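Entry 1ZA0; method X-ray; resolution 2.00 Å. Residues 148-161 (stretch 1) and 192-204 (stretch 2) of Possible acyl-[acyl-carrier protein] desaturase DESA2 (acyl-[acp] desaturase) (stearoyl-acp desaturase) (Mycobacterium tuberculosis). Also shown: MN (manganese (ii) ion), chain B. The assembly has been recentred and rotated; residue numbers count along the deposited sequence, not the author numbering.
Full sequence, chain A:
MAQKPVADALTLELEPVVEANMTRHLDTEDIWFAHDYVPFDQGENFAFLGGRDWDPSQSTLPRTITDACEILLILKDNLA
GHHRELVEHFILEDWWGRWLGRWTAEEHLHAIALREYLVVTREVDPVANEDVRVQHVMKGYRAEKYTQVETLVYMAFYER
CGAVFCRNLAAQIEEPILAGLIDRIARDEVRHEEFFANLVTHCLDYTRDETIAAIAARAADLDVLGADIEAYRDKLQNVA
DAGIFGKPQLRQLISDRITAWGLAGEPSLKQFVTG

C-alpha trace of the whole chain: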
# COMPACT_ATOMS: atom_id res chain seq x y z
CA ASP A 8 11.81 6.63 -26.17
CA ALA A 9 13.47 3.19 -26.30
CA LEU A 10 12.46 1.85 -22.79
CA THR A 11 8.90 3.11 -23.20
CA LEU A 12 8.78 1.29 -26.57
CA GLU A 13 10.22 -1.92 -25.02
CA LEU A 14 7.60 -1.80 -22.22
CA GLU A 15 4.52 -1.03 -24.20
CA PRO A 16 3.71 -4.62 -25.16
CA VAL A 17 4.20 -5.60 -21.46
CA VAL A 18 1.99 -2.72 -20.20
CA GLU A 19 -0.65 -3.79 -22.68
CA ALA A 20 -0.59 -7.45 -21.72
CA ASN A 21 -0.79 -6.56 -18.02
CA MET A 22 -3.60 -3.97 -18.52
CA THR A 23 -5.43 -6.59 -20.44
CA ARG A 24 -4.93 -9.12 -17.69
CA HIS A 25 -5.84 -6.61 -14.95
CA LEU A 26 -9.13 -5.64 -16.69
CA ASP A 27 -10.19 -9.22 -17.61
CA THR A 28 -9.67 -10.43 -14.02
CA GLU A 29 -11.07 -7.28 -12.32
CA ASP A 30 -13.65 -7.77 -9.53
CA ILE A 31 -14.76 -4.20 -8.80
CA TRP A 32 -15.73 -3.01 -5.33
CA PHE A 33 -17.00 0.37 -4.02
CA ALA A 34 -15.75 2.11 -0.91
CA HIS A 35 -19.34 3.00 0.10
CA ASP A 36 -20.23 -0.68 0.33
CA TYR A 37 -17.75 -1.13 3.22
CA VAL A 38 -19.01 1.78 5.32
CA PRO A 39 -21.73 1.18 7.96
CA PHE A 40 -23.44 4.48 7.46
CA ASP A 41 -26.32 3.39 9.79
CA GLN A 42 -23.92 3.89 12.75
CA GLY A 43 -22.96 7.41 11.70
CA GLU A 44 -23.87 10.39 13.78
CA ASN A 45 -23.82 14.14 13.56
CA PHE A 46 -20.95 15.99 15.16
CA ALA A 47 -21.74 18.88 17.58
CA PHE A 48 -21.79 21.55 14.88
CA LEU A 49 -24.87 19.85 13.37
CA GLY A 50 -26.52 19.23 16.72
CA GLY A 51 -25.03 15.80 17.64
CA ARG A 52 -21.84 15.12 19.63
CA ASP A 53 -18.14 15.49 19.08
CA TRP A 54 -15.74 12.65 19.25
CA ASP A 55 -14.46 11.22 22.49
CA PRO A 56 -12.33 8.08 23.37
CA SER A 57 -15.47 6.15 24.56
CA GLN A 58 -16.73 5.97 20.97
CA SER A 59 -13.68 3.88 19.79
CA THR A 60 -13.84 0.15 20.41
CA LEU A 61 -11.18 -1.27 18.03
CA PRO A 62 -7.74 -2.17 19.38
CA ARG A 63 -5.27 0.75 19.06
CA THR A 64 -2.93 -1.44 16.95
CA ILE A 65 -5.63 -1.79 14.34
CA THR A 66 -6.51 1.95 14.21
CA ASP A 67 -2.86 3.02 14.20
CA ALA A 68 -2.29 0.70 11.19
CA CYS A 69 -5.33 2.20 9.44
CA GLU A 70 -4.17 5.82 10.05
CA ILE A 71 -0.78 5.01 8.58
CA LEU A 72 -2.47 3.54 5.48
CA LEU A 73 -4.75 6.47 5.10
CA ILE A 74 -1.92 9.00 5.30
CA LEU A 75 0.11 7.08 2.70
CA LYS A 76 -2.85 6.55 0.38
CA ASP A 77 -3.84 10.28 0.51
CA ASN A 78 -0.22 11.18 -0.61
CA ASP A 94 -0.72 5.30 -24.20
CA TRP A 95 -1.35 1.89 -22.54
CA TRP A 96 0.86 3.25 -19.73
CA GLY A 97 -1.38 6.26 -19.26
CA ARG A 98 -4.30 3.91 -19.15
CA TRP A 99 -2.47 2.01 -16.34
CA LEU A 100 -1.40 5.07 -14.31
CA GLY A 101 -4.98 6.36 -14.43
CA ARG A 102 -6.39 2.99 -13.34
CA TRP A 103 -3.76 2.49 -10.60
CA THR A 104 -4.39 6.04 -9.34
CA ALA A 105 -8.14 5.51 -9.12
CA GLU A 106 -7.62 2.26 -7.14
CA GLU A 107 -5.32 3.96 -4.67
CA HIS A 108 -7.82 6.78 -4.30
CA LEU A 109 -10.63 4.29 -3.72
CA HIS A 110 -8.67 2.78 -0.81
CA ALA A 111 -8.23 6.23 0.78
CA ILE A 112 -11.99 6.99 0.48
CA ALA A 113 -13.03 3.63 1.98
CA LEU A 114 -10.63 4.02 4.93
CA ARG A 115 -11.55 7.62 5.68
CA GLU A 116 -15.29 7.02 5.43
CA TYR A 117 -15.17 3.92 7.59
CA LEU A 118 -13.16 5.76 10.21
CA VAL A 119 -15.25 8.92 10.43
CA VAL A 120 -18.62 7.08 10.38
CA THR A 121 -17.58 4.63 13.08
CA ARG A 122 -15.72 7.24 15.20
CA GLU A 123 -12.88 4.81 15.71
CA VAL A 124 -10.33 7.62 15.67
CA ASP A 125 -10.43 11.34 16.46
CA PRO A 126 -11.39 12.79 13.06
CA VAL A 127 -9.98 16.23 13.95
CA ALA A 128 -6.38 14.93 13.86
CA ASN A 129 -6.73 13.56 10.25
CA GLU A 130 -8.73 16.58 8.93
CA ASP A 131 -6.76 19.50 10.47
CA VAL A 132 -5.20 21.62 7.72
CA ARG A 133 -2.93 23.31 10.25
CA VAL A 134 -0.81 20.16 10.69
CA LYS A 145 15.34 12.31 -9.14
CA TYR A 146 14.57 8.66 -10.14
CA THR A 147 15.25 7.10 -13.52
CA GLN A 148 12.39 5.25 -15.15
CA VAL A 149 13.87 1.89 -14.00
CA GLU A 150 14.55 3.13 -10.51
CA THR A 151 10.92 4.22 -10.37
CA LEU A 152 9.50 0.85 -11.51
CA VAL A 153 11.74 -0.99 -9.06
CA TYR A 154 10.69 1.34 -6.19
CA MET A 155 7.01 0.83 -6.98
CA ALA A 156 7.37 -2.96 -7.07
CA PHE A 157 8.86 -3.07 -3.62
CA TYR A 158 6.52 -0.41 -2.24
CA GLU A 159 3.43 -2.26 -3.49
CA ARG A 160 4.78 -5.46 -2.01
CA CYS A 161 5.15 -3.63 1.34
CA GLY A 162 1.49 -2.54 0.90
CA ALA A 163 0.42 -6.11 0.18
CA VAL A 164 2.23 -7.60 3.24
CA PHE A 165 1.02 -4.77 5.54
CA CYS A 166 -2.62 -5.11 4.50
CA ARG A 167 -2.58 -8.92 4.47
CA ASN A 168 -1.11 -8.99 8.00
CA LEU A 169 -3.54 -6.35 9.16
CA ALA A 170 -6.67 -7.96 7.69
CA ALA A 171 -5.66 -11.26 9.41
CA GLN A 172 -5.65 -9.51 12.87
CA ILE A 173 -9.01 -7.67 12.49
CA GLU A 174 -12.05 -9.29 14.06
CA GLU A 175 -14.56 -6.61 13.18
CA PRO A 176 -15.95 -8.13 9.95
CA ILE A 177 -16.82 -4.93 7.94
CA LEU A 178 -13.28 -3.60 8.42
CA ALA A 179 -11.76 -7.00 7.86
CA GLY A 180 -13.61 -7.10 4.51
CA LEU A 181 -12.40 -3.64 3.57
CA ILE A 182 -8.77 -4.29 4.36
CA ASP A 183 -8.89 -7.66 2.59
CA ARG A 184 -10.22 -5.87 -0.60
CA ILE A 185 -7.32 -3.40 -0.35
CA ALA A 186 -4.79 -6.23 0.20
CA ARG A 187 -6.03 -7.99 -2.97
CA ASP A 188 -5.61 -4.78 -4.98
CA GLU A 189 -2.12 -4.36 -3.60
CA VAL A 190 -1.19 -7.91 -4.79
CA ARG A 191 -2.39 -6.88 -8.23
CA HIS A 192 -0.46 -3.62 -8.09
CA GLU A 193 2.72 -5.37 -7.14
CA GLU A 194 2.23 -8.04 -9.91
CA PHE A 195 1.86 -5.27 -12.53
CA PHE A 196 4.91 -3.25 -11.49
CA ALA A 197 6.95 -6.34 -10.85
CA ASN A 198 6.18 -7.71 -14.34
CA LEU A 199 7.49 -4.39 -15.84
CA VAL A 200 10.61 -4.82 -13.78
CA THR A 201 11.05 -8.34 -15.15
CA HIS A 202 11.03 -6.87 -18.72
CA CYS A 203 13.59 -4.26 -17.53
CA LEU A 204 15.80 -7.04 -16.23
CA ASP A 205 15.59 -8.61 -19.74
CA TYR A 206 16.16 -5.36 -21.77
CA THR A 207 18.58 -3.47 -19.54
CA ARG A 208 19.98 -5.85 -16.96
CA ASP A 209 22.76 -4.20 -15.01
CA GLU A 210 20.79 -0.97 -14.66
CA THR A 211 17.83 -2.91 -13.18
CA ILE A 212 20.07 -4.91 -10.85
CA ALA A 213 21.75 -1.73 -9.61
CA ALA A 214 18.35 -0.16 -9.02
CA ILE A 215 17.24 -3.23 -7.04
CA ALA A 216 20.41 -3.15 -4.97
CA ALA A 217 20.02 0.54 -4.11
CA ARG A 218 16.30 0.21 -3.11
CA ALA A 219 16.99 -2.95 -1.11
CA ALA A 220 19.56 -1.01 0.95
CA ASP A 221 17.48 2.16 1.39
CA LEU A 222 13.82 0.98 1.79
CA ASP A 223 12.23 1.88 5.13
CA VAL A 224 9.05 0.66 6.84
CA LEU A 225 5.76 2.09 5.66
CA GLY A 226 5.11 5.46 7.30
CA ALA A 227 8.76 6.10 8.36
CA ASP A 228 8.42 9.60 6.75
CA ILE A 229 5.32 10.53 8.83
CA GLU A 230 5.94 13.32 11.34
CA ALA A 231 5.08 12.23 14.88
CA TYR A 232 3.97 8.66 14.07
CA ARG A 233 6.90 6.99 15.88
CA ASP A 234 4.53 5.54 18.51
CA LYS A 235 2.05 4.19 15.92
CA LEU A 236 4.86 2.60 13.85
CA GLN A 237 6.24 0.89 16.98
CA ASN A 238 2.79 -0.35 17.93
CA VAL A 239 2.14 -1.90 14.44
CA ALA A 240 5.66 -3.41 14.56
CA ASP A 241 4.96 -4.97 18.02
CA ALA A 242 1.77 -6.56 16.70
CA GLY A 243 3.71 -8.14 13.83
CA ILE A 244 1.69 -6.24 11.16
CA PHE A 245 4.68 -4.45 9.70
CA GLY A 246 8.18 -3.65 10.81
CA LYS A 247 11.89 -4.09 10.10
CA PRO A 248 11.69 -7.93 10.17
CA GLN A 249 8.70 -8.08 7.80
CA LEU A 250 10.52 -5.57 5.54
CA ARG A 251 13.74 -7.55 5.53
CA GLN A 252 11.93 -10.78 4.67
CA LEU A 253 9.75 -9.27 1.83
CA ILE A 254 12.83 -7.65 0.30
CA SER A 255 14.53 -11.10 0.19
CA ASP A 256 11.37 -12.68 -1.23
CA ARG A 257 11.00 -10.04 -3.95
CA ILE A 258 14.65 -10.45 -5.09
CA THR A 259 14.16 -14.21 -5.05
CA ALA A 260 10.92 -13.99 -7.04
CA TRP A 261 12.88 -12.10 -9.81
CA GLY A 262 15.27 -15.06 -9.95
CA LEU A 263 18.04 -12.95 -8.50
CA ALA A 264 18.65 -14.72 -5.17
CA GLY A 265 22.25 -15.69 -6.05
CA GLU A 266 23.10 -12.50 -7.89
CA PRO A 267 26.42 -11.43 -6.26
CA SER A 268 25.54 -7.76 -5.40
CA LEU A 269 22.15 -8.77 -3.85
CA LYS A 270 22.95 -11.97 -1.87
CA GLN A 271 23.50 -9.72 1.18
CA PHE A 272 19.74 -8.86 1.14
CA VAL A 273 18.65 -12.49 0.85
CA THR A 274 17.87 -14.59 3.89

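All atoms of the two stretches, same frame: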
# COMPACT_ATOMS: atom_id res chain seq x y z
N GLN A 148 13.59 6.05 -14.88
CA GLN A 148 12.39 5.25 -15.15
C GLN A 148 12.47 3.85 -14.49
O GLN A 148 11.47 3.36 -14.03
CB GLN A 148 12.11 5.09 -16.65
N VAL A 149 13.66 3.26 -14.45
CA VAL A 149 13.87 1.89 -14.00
C VAL A 149 13.88 1.90 -12.51
O VAL A 149 13.27 1.06 -11.89
CB VAL A 149 15.19 1.25 -14.57
CG1 VAL A 149 15.57 -0.05 -13.86
CG2 VAL A 149 15.02 1.02 -16.06
N GLU A 150 14.58 2.86 -11.94
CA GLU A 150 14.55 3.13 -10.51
C GLU A 150 13.13 3.31 -9.96
O GLU A 150 12.84 2.82 -8.87
CB GLU A 150 15.40 4.35 -10.18
CG GLU A 150 16.86 4.02 -9.97
CD GLU A 150 17.78 5.27 -9.89
OE1 GLU A 150 17.32 6.40 -10.11
OE2 GLU A 150 18.97 5.09 -9.62
N THR A 151 12.26 3.90 -10.76
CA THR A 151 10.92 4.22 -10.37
C THR A 151 10.09 2.92 -10.37
O THR A 151 9.25 2.71 -9.45
CB THR A 151 10.30 5.28 -11.34
OG1 THR A 151 10.93 6.57 -11.14
CG2 THR A 151 8.86 5.57 -11.03
N LEU A 152 10.27 2.07 -11.41
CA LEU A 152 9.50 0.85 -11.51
C LEU A 152 9.92 -0.10 -10.41
O LEU A 152 9.08 -0.79 -9.86
CB LEU A 152 9.59 0.19 -12.90
CG LEU A 152 9.03 0.99 -14.07
CD1 LEU A 152 9.48 0.35 -15.49
CD2 LEU A 152 7.52 1.11 -13.98
N VAL A 153 11.21 -0.13 -10.09
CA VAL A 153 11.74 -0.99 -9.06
C VAL A 153 11.18 -0.54 -7.68
O VAL A 153 10.73 -1.36 -6.92
CB VAL A 153 13.26 -0.95 -9.04
CG1 VAL A 153 13.84 -1.59 -7.76
CG2 VAL A 153 13.82 -1.68 -10.36
N TYR A 154 11.24 0.77 -7.41
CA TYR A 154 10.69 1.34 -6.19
C TYR A 154 9.22 0.94 -6.02
O TYR A 154 8.85 0.49 -4.96
CB TYR A 154 10.84 2.86 -6.18
CG TYR A 154 10.15 3.50 -5.01
CD1 TYR A 154 10.74 3.51 -3.72
CD2 TYR A 154 8.88 4.00 -5.14
CE1 TYR A 154 10.05 4.09 -2.61
CE2 TYR A 154 8.21 4.57 -4.05
CZ TYR A 154 8.79 4.60 -2.82
OH TYR A 154 8.07 5.17 -1.78
N MET A 155 8.39 1.14 -7.04
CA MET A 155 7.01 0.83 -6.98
C MET A 155 6.74 -0.67 -6.75
O MET A 155 5.81 -1.01 -6.01
CB MET A 155 6.29 1.28 -8.23
CG MET A 155 6.18 2.78 -8.38
SD MET A 155 5.43 3.61 -6.97
CE MET A 155 3.75 2.84 -7.08
N ALA A 156 7.58 -1.55 -7.30
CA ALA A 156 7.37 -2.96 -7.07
C ALA A 156 7.56 -3.32 -5.61
O ALA A 156 6.75 -4.09 -5.02
CB ALA A 156 8.32 -3.81 -8.00
N PHE A 157 8.61 -2.79 -5.00
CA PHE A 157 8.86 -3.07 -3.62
C PHE A 157 7.79 -2.43 -2.71
O PHE A 157 7.42 -2.98 -1.70
CB PHE A 157 10.21 -2.51 -3.21
CG PHE A 157 11.34 -3.40 -3.50
CD1 PHE A 157 11.53 -4.54 -2.75
CD2 PHE A 157 12.28 -3.07 -4.51
CE1 PHE A 157 12.60 -5.38 -2.99
CE2 PHE A 157 13.39 -3.93 -4.76
CZ PHE A 157 13.53 -5.08 -4.01
N TYR A 158 7.42 -1.20 -3.04
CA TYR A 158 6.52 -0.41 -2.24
C TYR A 158 5.11 -1.04 -2.26
O TYR A 158 4.49 -1.18 -1.21
CB TYR A 158 6.50 1.06 -2.76
CG TYR A 158 5.53 1.96 -1.99
CD1 TYR A 158 5.92 2.52 -0.78
CD2 TYR A 158 4.25 2.22 -2.45
CE1 TYR A 158 5.07 3.34 -0.04
CE2 TYR A 158 3.38 3.06 -1.71
CZ TYR A 158 3.80 3.60 -0.50
OH TYR A 158 3.00 4.43 0.27
N GLU A 159 4.64 -1.48 -3.42
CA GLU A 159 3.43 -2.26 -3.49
C GLU A 159 3.51 -3.58 -2.77
O GLU A 159 2.54 -4.01 -2.17
CB GLU A 159 2.96 -2.45 -4.93
CG GLU A 159 2.59 -1.15 -5.60
CD GLU A 159 1.23 -0.65 -5.05
OE1 GLU A 159 0.68 -1.32 -4.11
OE2 GLU A 159 0.68 0.31 -5.56
N ARG A 160 4.67 -4.23 -2.76
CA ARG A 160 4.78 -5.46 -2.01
C ARG A 160 4.68 -5.17 -0.49
O ARG A 160 4.06 -5.90 0.21
CB ARG A 160 6.10 -6.18 -2.31
CG ARG A 160 6.18 -7.58 -1.63
CD ARG A 160 7.36 -8.41 -2.12
NE ARG A 160 7.27 -9.82 -1.75
CZ ARG A 160 6.92 -10.83 -2.52
NH1 ARG A 160 6.57 -10.67 -3.78
NH2 ARG A 160 6.90 -12.04 -1.98
N CYS A 161 5.32 -4.10 -0.04
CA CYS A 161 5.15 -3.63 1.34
C CYS A 161 3.66 -3.42 1.67
O CYS A 161 3.20 -3.90 2.71
CB CYS A 161 5.89 -2.32 1.61
SG CYS A 161 7.67 -2.45 1.46
N HIS A 192 -1.31 -4.73 -7.80
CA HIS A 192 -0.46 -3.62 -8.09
C HIS A 192 1.00 -4.10 -8.19
O HIS A 192 1.80 -3.73 -9.12
CB HIS A 192 -0.64 -2.52 -7.02
CG HIS A 192 -2.00 -1.83 -7.04
ND1 HIS A 192 -2.35 -0.81 -6.17
CD2 HIS A 192 -3.11 -2.09 -7.79
CE1 HIS A 192 -3.58 -0.41 -6.46
NE2 HIS A 192 -4.09 -1.19 -7.40
N GLU A 193 1.39 -4.86 -7.18
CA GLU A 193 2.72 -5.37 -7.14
C GLU A 193 3.03 -6.23 -8.42
O GLU A 193 4.14 -6.16 -8.94
CB GLU A 193 3.00 -6.14 -5.84
CG GLU A 193 4.47 -6.60 -5.78
CD GLU A 193 4.74 -7.85 -4.95
OE1 GLU A 193 3.80 -8.36 -4.28
OE2 GLU A 193 5.93 -8.31 -4.93
N GLU A 194 2.07 -7.05 -8.83
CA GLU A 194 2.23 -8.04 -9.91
C GLU A 194 2.53 -7.20 -11.18
O GLU A 194 3.42 -7.48 -11.95
CB GLU A 194 0.95 -8.84 -10.10
CG GLU A 194 0.86 -9.80 -11.30
CD GLU A 194 -0.44 -10.56 -11.33
OE1 GLU A 194 -1.32 -10.22 -10.50
OE2 GLU A 194 -0.62 -11.53 -12.13
N PHE A 195 1.74 -6.16 -11.37
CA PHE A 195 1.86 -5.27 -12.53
C PHE A 195 3.21 -4.60 -12.57
O PHE A 195 3.95 -4.77 -13.56
CB PHE A 195 0.72 -4.23 -12.54
CG PHE A 195 0.40 -3.66 -13.92
CD1 PHE A 195 -0.88 -3.74 -14.42
CD2 PHE A 195 1.35 -2.99 -14.65
CE1 PHE A 195 -1.21 -3.16 -15.66
CE2 PHE A 195 1.03 -2.44 -15.90
CZ PHE A 195 -0.24 -2.54 -16.41
N PHE A 196 3.60 -3.89 -11.50
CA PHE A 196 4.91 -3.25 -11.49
C PHE A 196 6.03 -4.26 -11.58
O PHE A 196 7.06 -4.04 -12.24
CB PHE A 196 5.13 -2.30 -10.31
CG PHE A 196 4.29 -1.05 -10.40
CD1 PHE A 196 4.53 -0.10 -11.39
CD2 PHE A 196 3.25 -0.85 -9.51
CE1 PHE A 196 3.75 1.05 -11.48
CE2 PHE A 196 2.46 0.31 -9.59
CZ PHE A 196 2.71 1.24 -10.59
N ALA A 197 5.87 -5.36 -10.86
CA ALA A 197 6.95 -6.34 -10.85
C ALA A 197 7.14 -6.97 -12.26
O ALA A 197 8.23 -7.36 -12.62
CB ALA A 197 6.68 -7.42 -9.83
N ASN A 198 6.05 -7.13 -13.01
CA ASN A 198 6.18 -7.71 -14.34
C ASN A 198 6.98 -6.72 -15.26
O ASN A 198 7.76 -7.14 -16.11
CB ASN A 198 4.79 -8.06 -14.93
CG ASN A 198 4.18 -9.29 -14.29
OD1 ASN A 198 4.92 -10.06 -13.63
ND2 ASN A 198 2.82 -9.54 -14.51
N LEU A 199 6.80 -5.41 -15.04
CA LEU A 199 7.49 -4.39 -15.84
C LEU A 199 8.95 -4.46 -15.51
O LEU A 199 9.80 -4.36 -16.40
CB LEU A 199 6.94 -3.00 -15.61
CG LEU A 199 5.51 -2.72 -15.95
CD1 LEU A 199 5.07 -1.25 -15.74
CD2 LEU A 199 5.29 -3.09 -17.33
N VAL A 200 9.26 -4.69 -14.24
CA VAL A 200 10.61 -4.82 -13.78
C VAL A 200 11.30 -6.07 -14.36
O VAL A 200 12.51 -6.05 -14.70
CB VAL A 200 10.73 -4.83 -12.27
CG1 VAL A 200 12.12 -5.20 -11.81
CG2 VAL A 200 10.33 -3.47 -11.66
N THR A 201 10.54 -7.15 -14.47
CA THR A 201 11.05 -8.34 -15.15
C THR A 201 11.47 -7.99 -16.59
O THR A 201 12.53 -8.41 -16.99
CB THR A 201 9.98 -9.46 -15.11
OG1 THR A 201 9.84 -9.88 -13.74
CG2 THR A 201 10.45 -10.72 -15.88
N HIS A 202 10.64 -7.28 -17.37
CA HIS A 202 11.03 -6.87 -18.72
C HIS A 202 12.24 -5.94 -18.71
O HIS A 202 13.09 -6.07 -19.58
CB HIS A 202 9.85 -6.34 -19.52
CG HIS A 202 10.15 -6.15 -20.99
ND1 HIS A 202 10.40 -7.21 -21.85
CD2 HIS A 202 10.28 -5.03 -21.75
CE1 HIS A 202 10.66 -6.75 -23.07
NE2 HIS A 202 10.60 -5.43 -23.04
N CYS A 203 12.41 -5.11 -17.67
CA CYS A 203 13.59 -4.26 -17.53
C CYS A 203 14.83 -5.10 -17.28
O CYS A 203 15.94 -4.78 -17.80
CB CYS A 203 13.47 -3.22 -16.41
SG CYS A 203 12.23 -1.99 -16.64
N LEU A 204 14.72 -6.12 -16.43
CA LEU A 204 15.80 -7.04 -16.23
C LEU A 204 16.23 -7.74 -17.53
O LEU A 204 17.40 -8.05 -17.64
CB LEU A 204 15.53 -8.13 -15.17
CG LEU A 204 15.74 -7.78 -13.72
CD1 LEU A 204 14.97 -8.81 -12.85
CD2 LEU A 204 17.22 -7.69 -13.35
MN MN B . -1.24 -0.10 -4.23
O HOH W 1 -0.11 0.97 -2.73

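Helices 148-161 and 192-204 run roughly antiparallel, with 148° between their N-to-C directions and a closest axis approach of 8.1 Å. They converge toward the Glu159 end: the CA-CA separation falls from 7.1 Å at Val149-Cys203 to 6.2 Å at Val153-Val200, 5.1 Å at Ala156-Phe196 and 4.8 Å at Glu159-Glu193. The contact buries 692 Å² in total.

Two reciprocal knobs define the packing. Leu152 (chi1 m, chi2 t) enters the hollow formed by Phe196, Leu199, Val200 and Cys203; its CD2 lies 3.8 Å from Leu199 CD1, and its CD1 is 3.8 Å from Cys203 SG. In return, Phe196 fills the hollow among Leu152, Met155, Ala156 and Glu159. Met155 CB covers one face of its ring, 3.8 Å from the centroid of Phe196 and 12° off the normal, which is CH-pi geometry. Leu152 CD2 instead meets the ring edge, 4.1 Å from Phe196 CD1, so the two knobs also touch each other.

Where the backbones draw close, Ala156 adds little bulk: its CB lies 4.0 Å from Ala197 CA and 4.2 Å from Phe196 CB. Val200 CG2 packs against the backbone of the other helix, 3.5 Å from Leu152 O and 3.8 Å from Val153 N.

Polar chemistry takes over at the narrow end. Arg160, its chi1 to chi3 all t, extends so that NH1 donates to Glu193 OE2 at 2.7 Å with an N-H...acceptor angle of 159°, a hydrogen bond within a salt bridge. Glu159 and His192 are joined through manganese: the ion is 2.3 Å from Glu159 OE1, 2.4 Å from Glu159 OE2 and 2.3 Å from His192 ND1. The 3.3 Å between Glu159 OE2 and His192 ND1 therefore reflects shared coordination, not a hydrogen bond.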